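Local coordinates for coat protein (Sulfolobus turreted icosahedral virus, PDB 2BBD) that is the major coat protein of an archaeal virus, probably building its capsid shell, with a structure pointing to common ancestry with eukaryotic and bacterial viruses, at residues L205-Q214 and D274-L285. Sequence-based numbering, arbitrary orientation.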
ATOM      1  N   LEU A 205      14.217   3.701   9.082  1.00 30.53           N
ATOM      2  CA  LEU A 205      13.918   3.464   7.675  1.00 32.62           C
ATOM      3  C   LEU A 205      15.152   2.768   7.119  1.00 33.01           C
ATOM      4  O   LEU A 205      16.271   3.237   7.321  1.00 33.82           O
ATOM      5  CB  LEU A 205      13.711   4.774   6.914  1.00 31.27           C
ATOM      6  CG  LEU A 205      12.730   5.820   7.443  1.00 33.24           C
ATOM      7  CD1 LEU A 205      12.330   6.721   6.287  1.00 31.03           C
ATOM      8  CD2 LEU A 205      11.510   5.160   8.056  1.00 34.04           C
ATOM      9  N   GLN A 206      14.967   1.649   6.435  1.00 34.25           N
ATOM     10  CA  GLN A 206      16.116   0.953   5.879  1.00 34.54           C
ATOM     11  C   GLN A 206      16.624   1.658   4.641  1.00 33.02           C
ATOM     12  O   GLN A 206      15.854   2.237   3.879  1.00 32.33           O
ATOM     13  CB  GLN A 206      15.759  -0.484   5.529  1.00 37.05           C
ATOM     14  CG  GLN A 206      14.632  -0.601   4.540  1.00 42.85           C
ATOM     15  CD  GLN A 206      14.299  -2.045   4.234  1.00 47.01           C
ATOM     16  OE1 GLN A 206      15.048  -2.737   3.538  1.00 46.98           O
ATOM     17  NE2 GLN A 206      13.176  -2.515   4.767  1.00 50.79           N
ATOM     18  N   PRO A 207      17.943   1.637   4.431  1.00 32.38           N
ATOM     19  CA  PRO A 207      18.517   2.286   3.255  1.00 32.79           C
ATOM     20  C   PRO A 207      18.369   1.332   2.066  1.00 31.97           C
ATOM     21  O   PRO A 207      17.880   0.216   2.226  1.00 31.22           O
ATOM     22  CB  PRO A 207      19.969   2.487   3.662  1.00 32.83           C
ATOM     23  CG  PRO A 207      20.246   1.240   4.443  1.00 32.79           C
ATOM     24  CD  PRO A 207      18.999   1.106   5.310  1.00 31.72           C
ATOM     25  N   GLY A 208      18.786   1.772   0.885  1.00 30.97           N
ATOM     26  CA  GLY A 208      18.691   0.927  -0.291  1.00 32.30           C
ATOM     27  C   GLY A 208      17.461   1.208  -1.133  1.00 33.24           C
ATOM     28  O   GLY A 208      17.165   0.483  -2.087  1.00 34.45           O
ATOM     29  N   GLN A 209      16.731   2.258  -0.780  1.00 32.75           N
ATOM     30  CA  GLN A 209      15.537   2.623  -1.528  1.00 31.53           C
ATOM     31  C   GLN A 209      15.289   4.121  -1.411  1.00 31.59           C
ATOM     32  O   GLN A 209      15.890   4.801  -0.579  1.00 31.85           O
ATOM     33  CB  GLN A 209      14.317   1.845  -1.007  1.00 29.73           C
ATOM     34  CG  GLN A 209      13.984   2.113   0.454  1.00 27.63           C
ATOM     35  CD  GLN A 209      12.862   1.223   0.990  1.00 31.16           C
ATOM     36  OE1 GLN A 209      11.701   1.629   1.038  1.00 30.68           O
ATOM     37  NE2 GLN A 209      13.212  -0.000   1.389  1.00 29.51           N
ATOM     38  N   ILE A 210      14.403   4.623  -2.261  1.00 31.59           N
ATOM     39  CA  ILE A 210      14.043   6.028  -2.274  1.00 30.13           C
ATOM     40  C   ILE A 210      12.608   6.108  -1.753  1.00 31.80           C
ATOM     41  O   ILE A 210      11.700   5.519  -2.341  1.00 31.30           O
ATOM     42  CB  ILE A 210      14.140   6.582  -3.713  1.00 30.27           C
ATOM     43  CG1 ILE A 210      15.581   6.417  -4.219  1.00 29.44           C
ATOM     44  CG2 ILE A 210      13.733   8.045  -3.750  1.00 29.17           C
ATOM     45  CD1 ILE A 210      15.754   6.615  -5.706  1.00 27.44           C
ATOM     46  N   TYR A 211      12.420   6.819  -0.638  1.00 31.70           N
ATOM     47  CA  TYR A 211      11.107   6.969   0.000  1.00 30.40           C
ATOM     48  C   TYR A 211      10.290   8.124  -0.554  1.00 32.23           C
ATOM     49  O   TYR A 211      10.722   9.277  -0.542  1.00 31.61           O
ATOM     50  CB  TYR A 211      11.281   7.152   1.511  1.00 28.29           C
ATOM     51  CG  TYR A 211      11.803   5.920   2.211  1.00 27.81           C
ATOM     52  CD1 TYR A 211      10.948   5.084   2.929  1.00 27.46           C
ATOM     53  CD2 TYR A 211      13.153   5.568   2.130  1.00 29.22           C
ATOM     54  CE1 TYR A 211      11.423   3.930   3.549  1.00 25.49           C
ATOM     55  CE2 TYR A 211      13.635   4.417   2.748  1.00 24.85           C
ATOM     56  CZ  TYR A 211      12.764   3.604   3.449  1.00 27.41           C
ATOM     57  OH  TYR A 211      13.237   2.452   4.034  1.00 30.67           O
ATOM     58  N   LYS A 212       9.099   7.810  -1.044  1.00 32.49           N
ATOM     59  CA  LYS A 212       8.234   8.838  -1.589  1.00 33.87           C
ATOM     60  C   LYS A 212       7.233   9.262  -0.514  1.00 33.17           C
ATOM     61  O   LYS A 212       7.133  10.439  -0.177  1.00 33.63           O
ATOM     62  CB  LYS A 212       7.510   8.317  -2.834  1.00 33.72           C
ATOM     63  CG  LYS A 212       6.566   9.326  -3.454  1.00 37.83           C
ATOM     64  CD  LYS A 212       5.924   8.779  -4.725  1.00 42.73           C
ATOM     65  CE  LYS A 212       4.899   9.752  -5.279  1.00 46.04           C
ATOM     66  NZ  LYS A 212       4.104   9.161  -6.399  1.00 49.32           N
ATOM     67  N   ARG A 213       6.488   8.308   0.029  1.00 31.19           N
ATOM     68  CA  ARG A 213       5.532   8.644   1.072  1.00 30.82           C
ATOM     69  C   ARG A 213       5.320   7.492   2.036  1.00 29.96           C
ATOM     70  O   ARG A 213       5.516   6.321   1.690  1.00 28.25           O
ATOM     71  CB  ARG A 213       4.198   9.082   0.466  1.00 31.22           C
ATOM     72  CG  ARG A 213       3.462   8.006  -0.291  1.00 33.12           C
ATOM     73  CD  ARG A 213       2.264   8.597  -0.992  1.00 33.57           C
ATOM     74  NE  ARG A 213       2.668   9.721  -1.829  1.00 38.46           N
ATOM     75  CZ  ARG A 213       2.022  10.110  -2.923  1.00 43.51           C
ATOM     76  NH1 ARG A 213       0.933   9.463  -3.319  1.00 44.25           N
ATOM     77  NH2 ARG A 213       2.473  11.140  -3.629  1.00 46.70           N
ATOM     78  N   GLN A 214       4.935   7.838   3.258  1.00 28.26           N
ATOM     79  CA  GLN A 214       4.711   6.847   4.290  1.00 25.93           C
ATOM     80  C   GLN A 214       3.314   6.945   4.866  1.00 25.35           C
ATOM     81  O   GLN A 214       2.892   8.016   5.323  1.00 25.87           O
ATOM     82  CB  GLN A 214       5.727   7.038   5.409  1.00 24.92           C
ATOM     83  CG  GLN A 214       5.638   6.015   6.522  1.00 25.11           C
ATOM     84  CD  GLN A 214       6.434   6.429   7.736  1.00 25.45           C
ATOM     85  OE1 GLN A 214       6.670   5.631   8.650  1.00 27.91           O
ATOM     86  NE2 GLN A 214       6.846   7.693   7.764  1.00 24.85           N
ATOM     87  N   ASP A 274       4.263  12.811   3.132  1.00 34.13           N
ATOM     88  CA  ASP A 274       4.852  12.967   1.810  1.00 34.76           C
ATOM     89  C   ASP A 274       6.209  13.611   2.043  1.00 34.74           C
ATOM     90  O   ASP A 274       6.306  14.810   2.299  1.00 34.35           O
ATOM     91  CB  ASP A 274       3.981  13.855   0.919  1.00 37.38           C
ATOM     92  CG  ASP A 274       2.689  13.173   0.505  1.00 36.64           C
ATOM     93  OD1 ASP A 274       1.679  13.304   1.221  1.00 38.74           O
ATOM     94  OD2 ASP A 274       2.692  12.490  -0.535  1.00 40.40           O
ATOM     95  N   PHE A 275       7.252  12.793   1.965  1.00 34.56           N
ATOM     96  CA  PHE A 275       8.613  13.244   2.201  1.00 35.50           C
ATOM     97  C   PHE A 275       9.078  14.471   1.419  1.00 37.35           C
ATOM     98  O   PHE A 275       9.769  15.321   1.978  1.00 37.28           O
ATOM     99  CB  PHE A 275       9.574  12.072   1.995  1.00 34.26           C
ATOM    100  CG  PHE A 275       9.340  10.933   2.956  1.00 35.06           C
ATOM    101  CD1 PHE A 275       9.603  11.087   4.314  1.00 34.65           C
ATOM    102  CD2 PHE A 275       8.821   9.716   2.507  1.00 36.02           C
ATOM    103  CE1 PHE A 275       9.351  10.046   5.223  1.00 35.03           C
ATOM    104  CE2 PHE A 275       8.563   8.673   3.397  1.00 33.48           C
ATOM    105  CZ  PHE A 275       8.830   8.840   4.764  1.00 34.58           C
ATOM    106  N   ARG A 276       8.696  14.590   0.150  1.00 38.10           N
ATOM    107  CA  ARG A 276       9.119  15.741  -0.644  1.00 40.45           C
ATOM    108  C   ARG A 276       8.657  17.056  -0.026  1.00 40.29           C
ATOM    109  O   ARG A 276       9.178  18.120  -0.358  1.00 40.36           O
ATOM    110  CB  ARG A 276       8.594  15.651  -2.076  1.00 42.23           C
ATOM    111  CG  ARG A 276       7.091  15.733  -2.180  1.00 45.98           C
ATOM    112  CD  ARG A 276       6.646  15.937  -3.621  1.00 49.79           C
ATOM    113  NE  ARG A 276       5.192  15.862  -3.751  1.00 54.23           N
ATOM    114  CZ  ARG A 276       4.329  16.566  -3.018  1.00 55.89           C
ATOM    115  NH1 ARG A 276       4.759  17.414  -2.089  1.00 56.09           N
ATOM    116  NH2 ARG A 276       3.024  16.418  -3.213  1.00 57.33           N
ATOM    117  N   LYS A 277       7.675  16.984   0.864  1.00 40.47           N
ATOM    118  CA  LYS A 277       7.164  18.178   1.526  1.00 41.04           C
ATOM    119  C   LYS A 277       8.083  18.601   2.670  1.00 40.95           C
ATOM    120  O   LYS A 277       7.894  19.660   3.265  1.00 40.40           O
ATOM    121  CB  LYS A 277       5.758  17.928   2.085  1.00 42.60           C
ATOM    122  CG  LYS A 277       4.656  17.810   1.048  1.00 42.39           C
ATOM    123  CD  LYS A 277       3.324  17.595   1.741  1.00 42.11           C
ATOM    124  CE  LYS A 277       2.182  17.379   0.760  1.00 44.25           C
ATOM    125  NZ  LYS A 277       1.886  18.579  -0.069  1.00 45.78           N
ATOM    126  N   TYR A 278       9.068  17.767   2.981  1.00 41.31           N
ATOM    127  CA  TYR A 278       9.995  18.065   4.065  1.00 42.42           C
ATOM    128  C   TYR A 278      11.450  17.944   3.629  1.00 42.38           C
ATOM    129  O   TYR A 278      12.365  18.283   4.373  1.00 44.28           O
ATOM    130  CB  TYR A 278       9.731  17.142   5.256  1.00 41.29           C
ATOM    131  CG  TYR A 278       8.337  17.265   5.814  1.00 42.36           C
ATOM    132  CD1 TYR A 278       7.267  16.576   5.241  1.00 41.74           C
ATOM    133  CD2 TYR A 278       8.079  18.089   6.909  1.00 41.19           C
ATOM    134  CE1 TYR A 278       5.974  16.708   5.750  1.00 41.39           C
ATOM    135  CE2 TYR A 278       6.795  18.229   7.420  1.00 40.59           C
ATOM    136  CZ  TYR A 278       5.749  17.539   6.838  1.00 40.85           C
ATOM    137  OH  TYR A 278       4.482  17.699   7.335  1.00 39.83           O
ATOM    138  N   PHE A 279      11.656  17.440   2.421  1.00 42.74           N
ATOM    139  CA  PHE A 279      12.990  17.299   1.854  1.00 41.41           C
ATOM    140  C   PHE A 279      12.877  17.877   0.455  1.00 42.14           C
ATOM    141  O   PHE A 279      11.771  18.102  -0.028  1.00 42.21           O
ATOM    142  CB  PHE A 279      13.404  15.828   1.751  1.00 40.01           C
ATOM    143  CG  PHE A 279      13.710  15.180   3.069  1.00 40.45           C
ATOM    144  CD1 PHE A 279      12.693  14.655   3.857  1.00 37.52           C
ATOM    145  CD2 PHE A 279      15.027  15.081   3.517  1.00 39.59           C
ATOM    146  CE1 PHE A 279      12.980  14.038   5.069  1.00 38.12           C
ATOM    147  CE2 PHE A 279      15.331  14.467   4.732  1.00 38.45           C
ATOM    148  CZ  PHE A 279      14.304  13.943   5.509  1.00 40.24           C
ATOM    149  N   ASN A 280      14.002  18.134  -0.200  1.00 43.67           N
ATOM    150  CA  ASN A 280      13.934  18.657  -1.556  1.00 45.27           C
ATOM    151  C   ASN A 280      13.840  17.428  -2.449  1.00 44.05           C
ATOM    152  O   ASN A 280      14.853  16.844  -2.836  1.00 44.70           O
ATOM    153  CB  ASN A 280      15.175  19.485  -1.883  1.00 47.94           C
ATOM    154  CG  ASN A 280      15.086  20.139  -3.247  1.00 51.59           C
ATOM    155  OD1 ASN A 280      15.404  19.522  -4.266  1.00 53.69           O
ATOM    156  ND2 ASN A 280      14.630  21.391  -3.278  1.00 52.49           N
ATOM    157  N   GLY A 281      12.607  17.034  -2.757  1.00 42.78           N
ATOM    158  CA  GLY A 281      12.384  15.846  -3.563  1.00 40.63           C
ATOM    159  C   GLY A 281      12.129  14.691  -2.611  1.00 38.33           C
ATOM    160  O   GLY A 281      11.931  14.915  -1.417  1.00 39.07           O
ATOM    161  N   ASP A 282      12.142  13.461  -3.116  1.00 37.52           N
ATOM    162  CA  ASP A 282      11.904  12.303  -2.264  1.00 35.81           C
ATOM    163  C   ASP A 282      13.133  12.012  -1.427  1.00 36.58           C
ATOM    164  O   ASP A 282      14.234  12.458  -1.744  1.00 37.20           O
ATOM    165  CB  ASP A 282      11.568  11.065  -3.099  1.00 36.29           C
ATOM    166  CG  ASP A 282      10.353  11.261  -3.973  1.00 34.08           C
ATOM    167  OD1 ASP A 282       9.352  11.836  -3.494  1.00 34.03           O
ATOM    168  OD2 ASP A 282      10.396  10.825  -5.140  1.00 36.83           O
ATOM    169  N   LEU A 283      12.939  11.247  -0.361  1.00 35.86           N
ATOM    170  CA  LEU A 283      14.025  10.886   0.533  1.00 35.15           C
ATOM    171  C   LEU A 283      14.820   9.727  -0.062  1.00 35.16           C
ATOM    172  O   LEU A 283      14.405   8.568   0.015  1.00 33.66           O
ATOM    173  CB  LEU A 283      13.457  10.487   1.896  1.00 34.22           C
ATOM    174  CG  LEU A 283      14.475  10.202   2.993  1.00 34.80           C
ATOM    175  CD1 LEU A 283      15.346  11.438   3.199  1.00 35.11           C
ATOM    176  CD2 LEU A 283      13.753   9.832   4.280  1.00 34.02           C
ATOM    177  N   ASP A 284      15.970  10.044  -0.646  1.00 35.46           N
ATOM    178  CA  ASP A 284      16.813   9.033  -1.276  1.00 35.64           C
ATOM    179  C   ASP A 284      17.834   8.428  -0.326  1.00 36.08           C
ATOM    180  O   ASP A 284      18.842   9.049   0.005  1.00 38.76           O
ATOM    181  CB  ASP A 284      17.525   9.643  -2.487  1.00 37.54           C
ATOM    182  CG  ASP A 284      18.493   8.678  -3.153  1.00 37.81           C
ATOM    183  OD1 ASP A 284      18.589   7.512  -2.719  1.00 40.42           O
ATOM    184  OD2 ASP A 284      19.163   9.092  -4.123  1.00 39.52           O
ATOM    185  N   LEU A 285      17.579   7.197   0.097  1.00 35.00           N
ATOM    186  CA  LEU A 285      18.484   6.517   1.004  1.00 34.70           C
ATOM    187  C   LEU A 285      19.188   5.349   0.321  1.00 34.91           C
ATOM    188  O   LEU A 285      19.648   4.423   0.991  1.00 32.89           O
ATOM    189  CB  LEU A 285      17.715   6.014   2.225  1.00 34.70           C
ATOM    190  CG  LEU A 285      16.960   7.063   3.050  1.00 35.29           C
ATOM    191  CD1 LEU A 285      16.449   6.396   4.318  1.00 35.95           C
ATOM    192  CD2 LEU A 285      17.869   8.243   3.410  1.00 33.26           C
TER
HETATM  193  O   HOH W   1       7.873  12.560  -1.421  1.00 42.92           O
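Strand 270-284, the outermost strand, within this chain, of a sheet of the second jelly roll of the double jelly-roll coat protein, pairs antiparallel with strand 210-219, and the pairing is interrupted where 275-281 loops out through a short 3-10 turn. Y211 and L283 form a hydrogen-bonded pair, Y211 N to L283 O at 2.7 Å and L283 N to Y211 O. Beyond them the ladder runs into the 205-209 turn: L285 N donates to Q209 O, and G208 N reaches L285 O at 2.8 Å, nearly straight (167°) but from above the carbonyl plane. At the other end F275 N gives a bent bond to K212 O. That oxygen also takes a bond from a water, which accepts from R276 N and donates to D282 OD1, so one water ties the two ends of the excursion to the neighbouring strand. On its other flank the strand has a classic bulge, K212 and R213 together opposite V310 of strand 303-313.

On the face of Y211 and L283, the Y211 ring carries L205 CD1 over its centre, 3.9 Å above the plane, with Q209 OE1, bound to S311, over the opposite face; these two limit its rotation. Y211 OH donates in the carbonyl plane, on a lone pair of Q206 O (2.6 Å), anchoring the ring's far end. L285 CD1 lies 3.8 Å from Y211 CE2, the side chains crossing at about a right angle. F275 CE2 meets Y211 CB, and F275 CZ meets Q214 CB at 3.6 Å. On the face bearing R213 and D274, R213, its CG lodged between backbone N and carbonyl carbon (chi1 65°), runs alongside D274 and forms a salt bridge, R213 NE to D274 OD2 3.1 Å. Guanidinium and carboxylate planes stand 69° apart, and Y261 OH holds D274 OD1. Backbone bonds, a bridging water and an ion pair thus fasten the irregular edge, while apolar contacts surround the tyrosine.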